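Local atomic coordinates of alpha,alpha-trehalose-phosphate synthase (UDP-forming) (Burkholderia xenovorans, PDB entry 5HXA), a protein that is a glycosyltransferase of family 20 with the GT-B fold, two Rossmann-like domains facing each other across a cleft. Residues W94-Y99 / L172-P177; I164-P169 / Q200-F205; G113-N118 / L142-R147; L273-G278 / Q317-T322. All coordinates share one frame; numbering follows the deposited sequence.

Contact 1 (W94-Y99 / L172-P177); sequences WPTFHY and LRTIPP
Thr96 and Phe97, in the last turn of helix 78-97, pack against Leu172, Thr174 and Ile175 in the type I turn from Leu172 to Ile175, which begins on the last residue of helix 169-172. This is a helix end set on a loop in the N-terminal Rossmann-like domain of a GT-B protein. Trp94 O takes the normal helical bond from His98 N and a second from His98 ND1 (2.9 Å), from opposite faces of its plane. Threonine suits position 96 because its methyl packs on Ile175 while its hydroxyl bonds back to the helix. Thr96 CG2, anti to the backbone N (chi1 -58°, measured to OG1), lies 3.6 Å from Ile175 CD1, the two side chains meeting at a slant. Its OG1 turns back to Thr92 O and also meets a water at 2.7 Å. That water donates to Thr174 OG1 at 2.9 Å, and Thr174 OG1 bonds in turn to Val171 O. Phe97 extends the apolar patch: the end of the longer arm of Ile175, CD1, comes to the edge of the ring, 3.6 Å from CE1. Leu172 runs alongside, its CD1 4.0 Å from the same Phe97 CE1. Both methyls gather at this corner, where a flat aromatic gives them an apolar surface, and the ring of Phe166 meets Phe97 edge-to-face. His98 then leaves helical geometry, its CE1 over the centre of one face of the Trp94 ring. Tyr99, with positive phi, is the C-prime residue of a Schellman motif: Arg100 N bonds to Pro95 O, and Tyr99 N to Thr96 O at 2.9 Å.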
# COMPACT_ATOMS: atom_id res chain seq x y z
N TRP A 94 -11.72 4.21 -4.86
CA TRP A 94 -10.77 5.30 -5.13
C TRP A 94 -9.58 5.28 -4.17
O TRP A 94 -8.44 5.26 -4.65
CB TRP A 94 -11.49 6.66 -5.10
CG TRP A 94 -10.50 7.80 -5.24
CD1 TRP A 94 -9.75 8.39 -4.24
CD2 TRP A 94 -10.13 8.45 -6.45
NE1 TRP A 94 -8.95 9.37 -4.77
CE2 TRP A 94 -9.16 9.43 -6.12
CE3 TRP A 94 -10.52 8.30 -7.78
CZ2 TRP A 94 -8.59 10.26 -7.08
CZ3 TRP A 94 -9.95 9.14 -8.74
CH2 TRP A 94 -9.00 10.10 -8.38
N PRO A 95 -9.75 5.29 -2.84
CA PRO A 95 -8.55 5.29 -1.98
C PRO A 95 -7.70 4.04 -2.13
O PRO A 95 -6.47 4.14 -2.18
CB PRO A 95 -9.13 5.43 -0.56
CG PRO A 95 -10.55 5.01 -0.66
CD PRO A 95 -10.99 5.41 -2.04
N THR A 96 -8.31 2.86 -2.23
CA THR A 96 -7.53 1.63 -2.36
C THR A 96 -6.76 1.58 -3.68
O THR A 96 -5.58 1.19 -3.71
CB THR A 96 -8.44 0.41 -2.22
OG1 THR A 96 -9.09 0.45 -0.96
CG2 THR A 96 -7.61 -0.88 -2.29
N PHE A 97 -7.41 1.94 -4.79
CA PHE A 97 -6.70 1.90 -6.07
C PHE A 97 -5.56 2.93 -6.12
O PHE A 97 -4.65 2.78 -6.94
CB PHE A 97 -7.65 2.16 -7.25
CG PHE A 97 -8.49 0.96 -7.66
CD1 PHE A 97 -8.88 -0.00 -6.73
CD2 PHE A 97 -8.88 0.81 -8.99
CE1 PHE A 97 -9.67 -1.09 -7.12
CE2 PHE A 97 -9.65 -0.27 -9.39
CZ PHE A 97 -10.05 -1.23 -8.46
N HIS A 98 -5.61 3.97 -5.28
CA HIS A 98 -4.50 4.91 -5.12
C HIS A 98 -3.58 4.53 -3.96
O HIS A 98 -2.86 5.39 -3.44
CB HIS A 98 -5.04 6.34 -4.96
CG HIS A 98 -5.61 6.89 -6.23
ND1 HIS A 98 -6.92 6.69 -6.62
CD2 HIS A 98 -5.04 7.60 -7.24
CE1 HIS A 98 -7.13 7.26 -7.79
NE2 HIS A 98 -6.01 7.82 -8.19
N TYR A 99 -3.57 3.25 -3.57
CA TYR A 99 -2.62 2.72 -2.59
C TYR A 99 -2.78 3.39 -1.22
O TYR A 99 -1.81 3.57 -0.48
CB TYR A 99 -1.18 2.84 -3.10
CG TYR A 99 -0.88 1.80 -4.17
CD1 TYR A 99 -1.38 1.93 -5.47
CD2 TYR A 99 -0.12 0.67 -3.87
CE1 TYR A 99 -1.11 0.97 -6.45
CE2 TYR A 99 0.15 -0.30 -4.85
CZ TYR A 99 -0.35 -0.14 -6.13
OH TYR A 99 -0.09 -1.09 -7.09
N LEU A 172 -5.10 -4.90 -3.76
CA LEU A 172 -6.45 -5.18 -4.24
C LEU A 172 -7.22 -6.09 -3.29
O LEU A 172 -8.43 -5.89 -3.07
CB LEU A 172 -6.39 -5.83 -5.63
CG LEU A 172 -7.75 -6.15 -6.25
CD1 LEU A 172 -8.40 -4.87 -6.72
CD2 LEU A 172 -7.61 -7.14 -7.40
N ARG A 173 -6.56 -7.10 -2.72
CA ARG A 173 -7.28 -8.08 -1.92
C ARG A 173 -7.78 -7.51 -0.60
O ARG A 173 -8.55 -8.19 0.09
CB ARG A 173 -6.43 -9.33 -1.68
CG ARG A 173 -5.19 -9.16 -0.79
CD ARG A 173 -4.27 -10.40 -0.92
NE ARG A 173 -3.19 -10.44 0.06
CZ ARG A 173 -3.23 -11.15 1.19
NH1 ARG A 173 -4.29 -11.89 1.47
NH2 ARG A 173 -2.20 -11.12 2.03
N THR A 174 -7.38 -6.29 -0.23
CA THR A 174 -7.96 -5.67 0.96
C THR A 174 -9.40 -5.22 0.72
O THR A 174 -10.15 -5.03 1.69
CB THR A 174 -7.11 -4.48 1.44
OG1 THR A 174 -7.11 -3.43 0.46
CG2 THR A 174 -5.66 -4.92 1.72
N ILE A 175 -9.82 -5.06 -0.53
CA ILE A 175 -11.22 -4.78 -0.86
C ILE A 175 -12.02 -6.08 -0.71
O ILE A 175 -11.75 -7.04 -1.44
CB ILE A 175 -11.37 -4.21 -2.28
CG1 ILE A 175 -10.62 -2.88 -2.42
CG2 ILE A 175 -12.84 -4.08 -2.67
CD1 ILE A 175 -10.36 -2.52 -3.89
N PRO A 176 -12.98 -6.17 0.20
CA PRO A 176 -13.54 -7.49 0.55
C PRO A 176 -14.14 -8.22 -0.64
O PRO A 176 -13.85 -9.40 -0.83
CB PRO A 176 -14.57 -7.16 1.64
CG PRO A 176 -13.95 -5.97 2.34
CD PRO A 176 -13.38 -5.14 1.18
N PRO A 177 -14.96 -7.56 -1.51
CA PRO A 177 -15.48 -8.31 -2.68
C PRO A 177 -14.57 -8.29 -3.91
O PRO A 177 -15.08 -8.41 -5.04
CB PRO A 177 -16.80 -7.60 -2.98
CG PRO A 177 -16.52 -6.17 -2.60
CD PRO A 177 -15.65 -6.26 -1.36
O HOH W 1 -9.29 -1.62 0.78

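Contact 2 (I164-P169 / Q200-F205); sequences IPFPVP and QSFVDF
Ser201, Phe166 and Pro169 bury the most surface here, and Ser201 lies closest. Modelled in two conformers, it places OG in the one described anti to its backbone N (chi1 167°), 2.9 Å from Phe166 O and 2.7 Å from Pro167 O; its bonding is therefore tentative. A small hydroxyl fits where the loop backbone passes so near the helix. A water donates to Pro167 O at 2.8 Å and to Ser201 O at 2.9 Å, bridging loop to helix. The loop leaves the C-terminal end of strand 158-161, and helix 196-208 follows the neighbouring parallel strand 190-193, so the contact lies at that end of the sheet of the N-terminal Rossmann-like domain. Phe166 lays one ring face to the edge of Phe202 in a T-shaped stack, centroids 5.5 Å apart and planes at 74°, while Ser201 OG sits near the Phe166 ring edge. Pro169 opens helix 169-172 just after the N-cap Val168, a position where proline's missing N-H costs nothing. Its CG rests 3.7 Å from Phe205 N, and its CB approaches the edge of the Phe205 ring.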
# COMPACT_ATOMS: atom_id res chain seq x y z
N ILE A 164 -7.69 5.27 -13.58
CA ILE A 164 -6.88 5.38 -12.37
C ILE A 164 -6.01 4.12 -12.25
O ILE A 164 -6.19 3.19 -13.06
CB ILE A 164 -7.79 5.60 -11.14
CG1 ILE A 164 -8.67 4.38 -10.87
CG2 ILE A 164 -8.67 6.87 -11.33
CD1 ILE A 164 -9.39 4.45 -9.50
N PRO A 165 -5.05 4.03 -11.32
CA PRO A 165 -4.23 2.82 -11.23
C PRO A 165 -5.07 1.59 -10.90
O PRO A 165 -6.15 1.68 -10.32
CB PRO A 165 -3.25 3.12 -10.08
CG PRO A 165 -3.28 4.62 -9.91
CD PRO A 165 -4.68 5.02 -10.29
N PHE A 166 -4.55 0.41 -11.28
CA PHE A 166 -5.11 -0.85 -10.82
C PHE A 166 -4.14 -1.47 -9.82
O PHE A 166 -3.03 -1.86 -10.21
CB PHE A 166 -5.39 -1.82 -11.97
CG PHE A 166 -6.24 -3.00 -11.54
CD1 PHE A 166 -7.63 -2.87 -11.44
CD2 PHE A 166 -5.66 -4.22 -11.18
CE1 PHE A 166 -8.43 -3.94 -11.02
CE2 PHE A 166 -6.45 -5.29 -10.75
CZ PHE A 166 -7.84 -5.14 -10.68
N PRO A 167 -4.50 -1.56 -8.54
CA PRO A 167 -3.49 -1.90 -7.53
C PRO A 167 -3.10 -3.37 -7.59
O PRO A 167 -3.89 -4.24 -7.96
CB PRO A 167 -4.20 -1.57 -6.20
CG PRO A 167 -5.67 -1.85 -6.50
CD PRO A 167 -5.84 -1.35 -7.95
N VAL A 168 -1.85 -3.64 -7.20
CA VAL A 168 -1.30 -4.99 -7.25
C VAL A 168 -2.10 -5.89 -6.31
O VAL A 168 -2.82 -5.38 -5.43
CB VAL A 168 0.21 -4.99 -6.90
CG1 VAL A 168 1.01 -4.27 -8.01
CG2 VAL A 168 0.45 -4.36 -5.57
N PRO A 169 -2.02 -7.22 -6.46
CA PRO A 169 -2.88 -8.12 -5.67
C PRO A 169 -2.82 -7.93 -4.16
O PRO A 169 -3.87 -7.98 -3.52
CB PRO A 169 -2.38 -9.52 -6.09
CG PRO A 169 -1.98 -9.33 -7.53
CD PRO A 169 -1.34 -7.94 -7.56
N GLN A 200 -0.15 -5.44 -15.87
CA GLN A 200 0.48 -6.58 -15.23
C GLN A 200 -0.13 -6.87 -13.87
O GLN A 200 -0.28 -8.03 -13.49
CB GLN A 200 1.99 -6.36 -15.11
CG GLN A 200 2.77 -7.62 -14.70
CD GLN A 200 2.58 -8.78 -15.67
OE1 GLN A 200 2.78 -8.63 -16.88
NE2 GLN A 200 2.19 -9.94 -15.15
N SER A 201 -0.52 -5.82 -13.13
CA SER A 201 -1.20 -6.00 -11.85
C SER A 201 -2.48 -6.82 -12.01
O SER A 201 -2.76 -7.72 -11.21
CB SER A 201 -1.52 -4.62 -11.27
OG SER A 201 -2.43 -4.72 -10.20
N PHE A 202 -3.28 -6.49 -13.03
CA PHE A 202 -4.53 -7.21 -13.28
C PHE A 202 -4.24 -8.66 -13.66
O PHE A 202 -4.85 -9.59 -13.12
CB PHE A 202 -5.30 -6.50 -14.39
CG PHE A 202 -6.61 -7.14 -14.76
CD1 PHE A 202 -7.75 -6.93 -13.99
CD2 PHE A 202 -6.71 -7.92 -15.90
CE1 PHE A 202 -8.97 -7.51 -14.35
CE2 PHE A 202 -7.92 -8.50 -16.26
CZ PHE A 202 -9.05 -8.30 -15.49
N VAL A 203 -3.32 -8.86 -14.60
CA VAL A 203 -3.01 -10.21 -15.04
C VAL A 203 -2.37 -11.02 -13.91
O VAL A 203 -2.64 -12.22 -13.77
CB VAL A 203 -2.10 -10.14 -16.29
CG1 VAL A 203 -1.58 -11.53 -16.64
CG2 VAL A 203 -2.87 -9.52 -17.47
N ASP A 204 -1.54 -10.37 -13.08
CA ASP A 204 -0.97 -11.07 -11.92
C ASP A 204 -2.06 -11.61 -11.01
O ASP A 204 -1.95 -12.73 -10.48
CB ASP A 204 -0.07 -10.13 -11.12
CG ASP A 204 1.33 -10.01 -11.70
OD1 ASP A 204 1.69 -10.78 -12.61
OD2 ASP A 204 2.09 -9.13 -11.23
N PHE A 205 -3.11 -10.83 -10.76
CA PHE A 205 -4.16 -11.33 -9.88
C PHE A 205 -4.78 -12.59 -10.46
O PHE A 205 -4.96 -13.60 -9.76
CB PHE A 205 -5.25 -10.27 -9.65
CG PHE A 205 -6.38 -10.78 -8.80
CD1 PHE A 205 -6.30 -10.70 -7.41
CD2 PHE A 205 -7.48 -11.42 -9.38
CE1 PHE A 205 -7.32 -11.22 -6.61
CE2 PHE A 205 -8.49 -11.93 -8.59
CZ PHE A 205 -8.42 -11.83 -7.20
O HOH W 2 -4.19 -6.93 -8.79

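Contact 3 (G113-N118 / L142-R147)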
# COMPACT_ATOMS: atom_id res chain seq x y z
N GLY A 113 -25.62 -1.38 -3.24
CA GLY A 113 -26.13 -0.30 -4.08
C GLY A 113 -25.28 -0.08 -5.32
O GLY A 113 -25.80 0.20 -6.40
N TYR A 114 -23.96 -0.18 -5.17
CA TYR A 114 -23.05 -0.13 -6.32
C TYR A 114 -23.43 -1.17 -7.37
O TYR A 114 -23.51 -0.86 -8.57
CB TYR A 114 -21.62 -0.35 -5.81
CG TYR A 114 -20.51 -0.41 -6.85
CD1 TYR A 114 -19.88 0.75 -7.30
CD2 TYR A 114 -20.05 -1.63 -7.33
CE1 TYR A 114 -18.84 0.69 -8.23
CE2 TYR A 114 -19.00 -1.70 -8.25
CZ TYR A 114 -18.41 -0.53 -8.69
OH TYR A 114 -17.37 -0.58 -9.60
N GLN A 115 -23.68 -2.41 -6.94
CA GLN A 115 -24.13 -3.44 -7.87
C GLN A 115 -25.52 -3.12 -8.41
O GLN A 115 -25.78 -3.31 -9.61
CB GLN A 115 -24.12 -4.81 -7.18
CG GLN A 115 -22.71 -5.36 -6.88
CD GLN A 115 -21.98 -5.83 -8.15
OE1 GLN A 115 -22.57 -5.90 -9.24
NE2 GLN A 115 -20.68 -6.14 -8.02
N ARG A 116 -26.42 -2.63 -7.56
CA ARG A 116 -27.78 -2.33 -8.00
C ARG A 116 -27.79 -1.23 -9.05
O ARG A 116 -28.52 -1.32 -10.04
CB ARG A 116 -28.65 -1.94 -6.80
CG ARG A 116 -30.12 -1.73 -7.14
CD ARG A 116 -30.95 -1.28 -5.93
NE ARG A 116 -30.42 -0.05 -5.34
CZ ARG A 116 -29.80 0.02 -4.16
NH1 ARG A 116 -29.62 -1.07 -3.43
NH2 ARG A 116 -29.36 1.19 -3.72
N VAL A 117 -26.99 -0.18 -8.85
CA VAL A 117 -26.96 0.90 -9.83
C VAL A 117 -26.39 0.41 -11.15
O VAL A 117 -26.92 0.72 -12.23
CB VAL A 117 -26.19 2.11 -9.27
CG1 VAL A 117 -25.82 3.08 -10.39
CG2 VAL A 117 -27.02 2.81 -8.20
N ASN A 118 -25.30 -0.36 -11.10
CA ASN A 118 -24.74 -0.93 -12.32
C ASN A 118 -25.78 -1.76 -13.08
O ASN A 118 -25.90 -1.64 -14.31
CB ASN A 118 -23.52 -1.79 -11.99
CG ASN A 118 -22.21 -1.00 -12.06
OD1 ASN A 118 -21.57 -0.95 -13.10
ND2 ASN A 118 -21.81 -0.40 -10.94
N LEU A 142 -17.87 1.59 -12.80
CA LEU A 142 -18.60 0.70 -13.70
C LEU A 142 -17.88 -0.64 -13.92
O LEU A 142 -18.05 -1.28 -14.95
CB LEU A 142 -18.85 1.41 -15.03
CG LEU A 142 -19.69 2.70 -14.89
CD1 LEU A 142 -19.69 3.54 -16.16
CD2 LEU A 142 -21.12 2.35 -14.48
N LEU A 143 -17.06 -1.07 -12.95
CA LEU A 143 -16.39 -2.36 -13.07
C LEU A 143 -17.32 -3.52 -13.42
O LEU A 143 -16.94 -4.34 -14.27
CB LEU A 143 -15.63 -2.68 -11.77
CG LEU A 143 -14.49 -1.74 -11.39
CD1 LEU A 143 -13.91 -2.15 -10.04
CD2 LEU A 143 -13.41 -1.74 -12.46
N PRO A 144 -18.51 -3.68 -12.83
CA PRO A 144 -19.34 -4.85 -13.15
C PRO A 144 -20.35 -4.63 -14.27
O PRO A 144 -21.18 -5.51 -14.49
CB PRO A 144 -20.06 -5.12 -11.82
CG PRO A 144 -20.21 -3.78 -11.20
CD PRO A 144 -19.05 -2.93 -11.67
N PHE A 145 -20.25 -3.52 -15.01
CA PHE A 145 -21.28 -3.15 -15.97
C PHE A 145 -21.38 -4.16 -17.12
O PHE A 145 -22.48 -4.48 -17.58
CB PHE A 145 -21.00 -1.74 -16.51
CG PHE A 145 -22.14 -1.13 -17.27
CD1 PHE A 145 -23.25 -0.62 -16.60
CD2 PHE A 145 -22.11 -1.07 -18.65
CE1 PHE A 145 -24.32 -0.06 -17.30
CE2 PHE A 145 -23.16 -0.51 -19.36
CZ PHE A 145 -24.26 0.00 -18.69
N ALA A 146 -20.24 -4.65 -17.61
CA ALA A 146 -20.30 -5.64 -18.70
C ALA A 146 -20.95 -6.93 -18.23
O ALA A 146 -21.70 -7.56 -18.99
CB ALA A 146 -18.91 -5.91 -19.27
N ARG A 147 -20.69 -7.36 -16.99
CA ARG A 147 -21.33 -8.58 -16.51
C ARG A 147 -22.84 -8.38 -16.39
O ARG A 147 -23.62 -9.29 -16.73
CB ARG A 147 -20.73 -9.02 -15.17
CG ARG A 147 -21.43 -10.27 -14.63
CD ARG A 147 -20.64 -10.99 -13.56
NE ARG A 147 -21.28 -12.25 -13.16
CZ ARG A 147 -20.99 -13.44 -13.67
NH1 ARG A 147 -20.04 -13.56 -14.60
NH2 ARG A 147 -21.63 -14.52 -13.25
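The type I turn from Leu142 to Phe145, which leads into helix 145-151 in the N-terminal Rossmann-like domain, is pressed on one side of helix 108-126, with Pro144 lodged among Tyr114, Gln115 and Asn118. Pro144 is the N-cap residue of the short helix, and its compact ring presents only C-H groups to three helix side chains. Its CG lies 3.5 Å from Asn118 CG, the two side chains crossing at about a right angle. Its CD lies 3.6 Å from Tyr114 CE2, and Gln115, bent at chi2, brings OE1 to 3.7 Å from Pro144 CB, while Gln115 NE2 bonds to Tyr111 OH. Asn118 is the central polar residue. Its ND2 bonds to Tyr114 O at 3.0 Å, almost straight (172°), and comes from above that carbonyl plane, while Asn118 N reaches the same oxygen from the other face. ND2 also stands over the centre of one face of the Tyr114 ring. Asn118 OD1 points to the turn, 3.5 Å from Phe145 CB and at the edge of the Phe145 ring. Tyr114, extended with CG anti to its backbone N (chi1 177°), reaches the turn with its hydroxyl, which takes a weak bond from Leu143 N (3.4 Å). Asn118 ND2 and Tyr114 OH each reach a main-chain carbonyl just before the turn, His141 O and Tyr140 O, with ND2 holding Tyr114 O as well. These polar groups thus tie the incoming loop to this face of the helix, while the carbons of Pro144 pack against both side chains.

Contact 4 (L273-G278 / Q317-T322); sequences LDYSKG and QRIRQT
Ile319 and Arg320, on helix 314-334, are the residues that touch the loop 273-278, meeting Leu273 and Tyr275. Ile319 aims its side chain at the loop. CG1 lies at the edge of the Tyr275 ring, 4.2 Å from CD2, and CG2 comes within 4.3 Å of Leu273 CD2, so a beta-branched residue covers two neighbours with its two arms. Arg320 lends its aliphatic part. Extended, with CG anti to the backbone N (chi1 -180°), it lays CG 3.6 Å from Leu273 CD1, the chains crossing at about a right angle, and carries its charge away to Glu324. On the loop side, Tyr275 is the middle residue of an Asx turn: Asp274 OD1 accepts from Ser276 N (2.7 Å) and from Ser276 OG, and also lies above one face of the Tyr275 ring, offset toward the rim. The buried Tyr275 N has no hydrogen-bond partner in the model. Asp274 OD2 bonds to Tyr316 OH, from the residue that precedes Gln317 in the same helix. The loop follows strand 265-270, and helix 314-334 links the adjacent strands 300-305 and 342-345, so this is a strand-to-helix loop packed on a crossover helix of the C-terminal Rossmann-like domain.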
# COMPACT_ATOMS: atom_id res chain seq x y z
N LEU A 273 -7.65 18.68 -4.87
CA LEU A 273 -7.19 18.60 -3.48
C LEU A 273 -7.49 17.20 -2.96
O LEU A 273 -8.49 16.96 -2.29
CB LEU A 273 -7.85 19.68 -2.64
CG LEU A 273 -6.84 20.46 -1.79
CD1 LEU A 273 -7.51 21.63 -1.07
CD2 LEU A 273 -6.18 19.51 -0.80
N ASP A 274 -6.58 16.27 -3.27
CA ASP A 274 -6.74 14.85 -2.99
C ASP A 274 -5.49 14.35 -2.27
O ASP A 274 -4.38 14.83 -2.53
CB ASP A 274 -6.95 14.08 -4.32
CG ASP A 274 -7.34 12.66 -4.11
OD1 ASP A 274 -6.44 11.83 -3.90
OD2 ASP A 274 -8.54 12.36 -4.17
N TYR A 275 -5.66 13.38 -1.36
CA TYR A 275 -4.49 12.83 -0.67
C TYR A 275 -3.49 12.19 -1.64
O TYR A 275 -2.29 12.17 -1.37
CB TYR A 275 -4.92 11.82 0.39
CG TYR A 275 -6.12 11.00 0.00
CD1 TYR A 275 -5.99 9.92 -0.88
CD2 TYR A 275 -7.38 11.29 0.52
CE1 TYR A 275 -7.10 9.16 -1.24
CE2 TYR A 275 -8.48 10.54 0.16
CZ TYR A 275 -8.34 9.47 -0.71
OH TYR A 275 -9.45 8.71 -1.06
N SER A 276 -3.97 11.68 -2.78
CA SER A 276 -3.06 11.07 -3.74
C SER A 276 -2.13 12.08 -4.39
O SER A 276 -1.14 11.68 -5.02
CB SER A 276 -3.86 10.34 -4.83
OG SER A 276 -4.53 11.28 -5.67
N LYS A 277 -2.41 13.38 -4.27
CA LYS A 277 -1.62 14.37 -4.98
C LYS A 277 -0.36 14.79 -4.23
O LYS A 277 0.51 15.41 -4.83
CB LYS A 277 -2.47 15.61 -5.29
CG LYS A 277 -3.75 15.28 -6.07
CD LYS A 277 -3.41 14.73 -7.44
CE LYS A 277 -4.65 14.35 -8.23
NZ LYS A 277 -4.30 14.00 -9.63
N GLY A 278 -0.24 14.46 -2.95
CA GLY A 278 0.96 14.82 -2.20
C GLY A 278 1.24 16.31 -2.13
O GLY A 278 2.40 16.73 -2.29
N GLN A 317 -11.81 17.15 3.79
CA GLN A 317 -11.73 18.31 4.67
C GLN A 317 -10.45 18.29 5.50
O GLN A 317 -9.83 19.34 5.74
CB GLN A 317 -12.96 18.38 5.57
N ARG A 318 -10.01 17.10 5.93
CA ARG A 318 -8.81 17.01 6.75
C ARG A 318 -7.56 17.29 5.93
O ARG A 318 -6.66 18.00 6.40
CB ARG A 318 -8.71 15.63 7.40
N ILE A 319 -7.48 16.74 4.71
CA ILE A 319 -6.33 17.00 3.85
C ILE A 319 -6.23 18.49 3.53
O ILE A 319 -5.14 19.06 3.45
CB ILE A 319 -6.42 16.15 2.56
CG1 ILE A 319 -6.77 14.69 2.89
CG2 ILE A 319 -5.13 16.24 1.77
CD1 ILE A 319 -5.91 14.02 3.96
N ARG A 320 -7.38 19.14 3.35
CA ARG A 320 -7.39 20.56 3.02
C ARG A 320 -6.91 21.39 4.20
O ARG A 320 -6.08 22.30 4.04
CB ARG A 320 -8.79 20.98 2.57
CG ARG A 320 -8.92 22.45 2.19
CD ARG A 320 -10.25 22.73 1.50
NE ARG A 320 -10.64 24.13 1.61
CZ ARG A 320 -11.85 24.60 1.34
NH1 ARG A 320 -12.82 23.79 0.94
NH2 ARG A 320 -12.10 25.90 1.48
N GLN A 321 -7.40 21.09 5.41
CA GLN A 321 -6.96 21.81 6.59
C GLN A 321 -5.46 21.62 6.82
O GLN A 321 -4.76 22.58 7.17
CB GLN A 321 -7.73 21.35 7.83
CG GLN A 321 -9.21 21.64 7.80
CD GLN A 321 -9.94 20.92 8.92
OE1 GLN A 321 -9.32 20.42 9.86
NE2 GLN A 321 -11.27 20.86 8.83
N THR A 322 -4.97 20.40 6.63
CA THR A 322 -3.53 20.15 6.75
C THR A 322 -2.74 21.01 5.78
O THR A 322 -1.76 21.67 6.16
CB THR A 322 -3.24 18.67 6.51
OG1 THR A 322 -3.95 17.88 7.47
CG2 THR A 322 -1.76 18.39 6.65

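Overall arrangement
Following the chain from the N terminus, contact 1 is the first to open, on helix 78-97, and the loop that it closes on reaching 172-177 encloses contact 3, where 142-147 returns to helix 108-126. Contact 2 opens inside that loop, at 164-169, and closes beyond it at 200-205, so contacts 1 and 2 cross; their centres lie 11 Å apart and Val168 N probably donates to Tyr99 OH. All three bind helices and loops of the N-terminal domain. Contact 4 comes later, in series, and belongs to the C-terminal domain. It still touches contact 1, where Trp94 and Pro95 lie against Asp274 and Tyr275, joining the two domains.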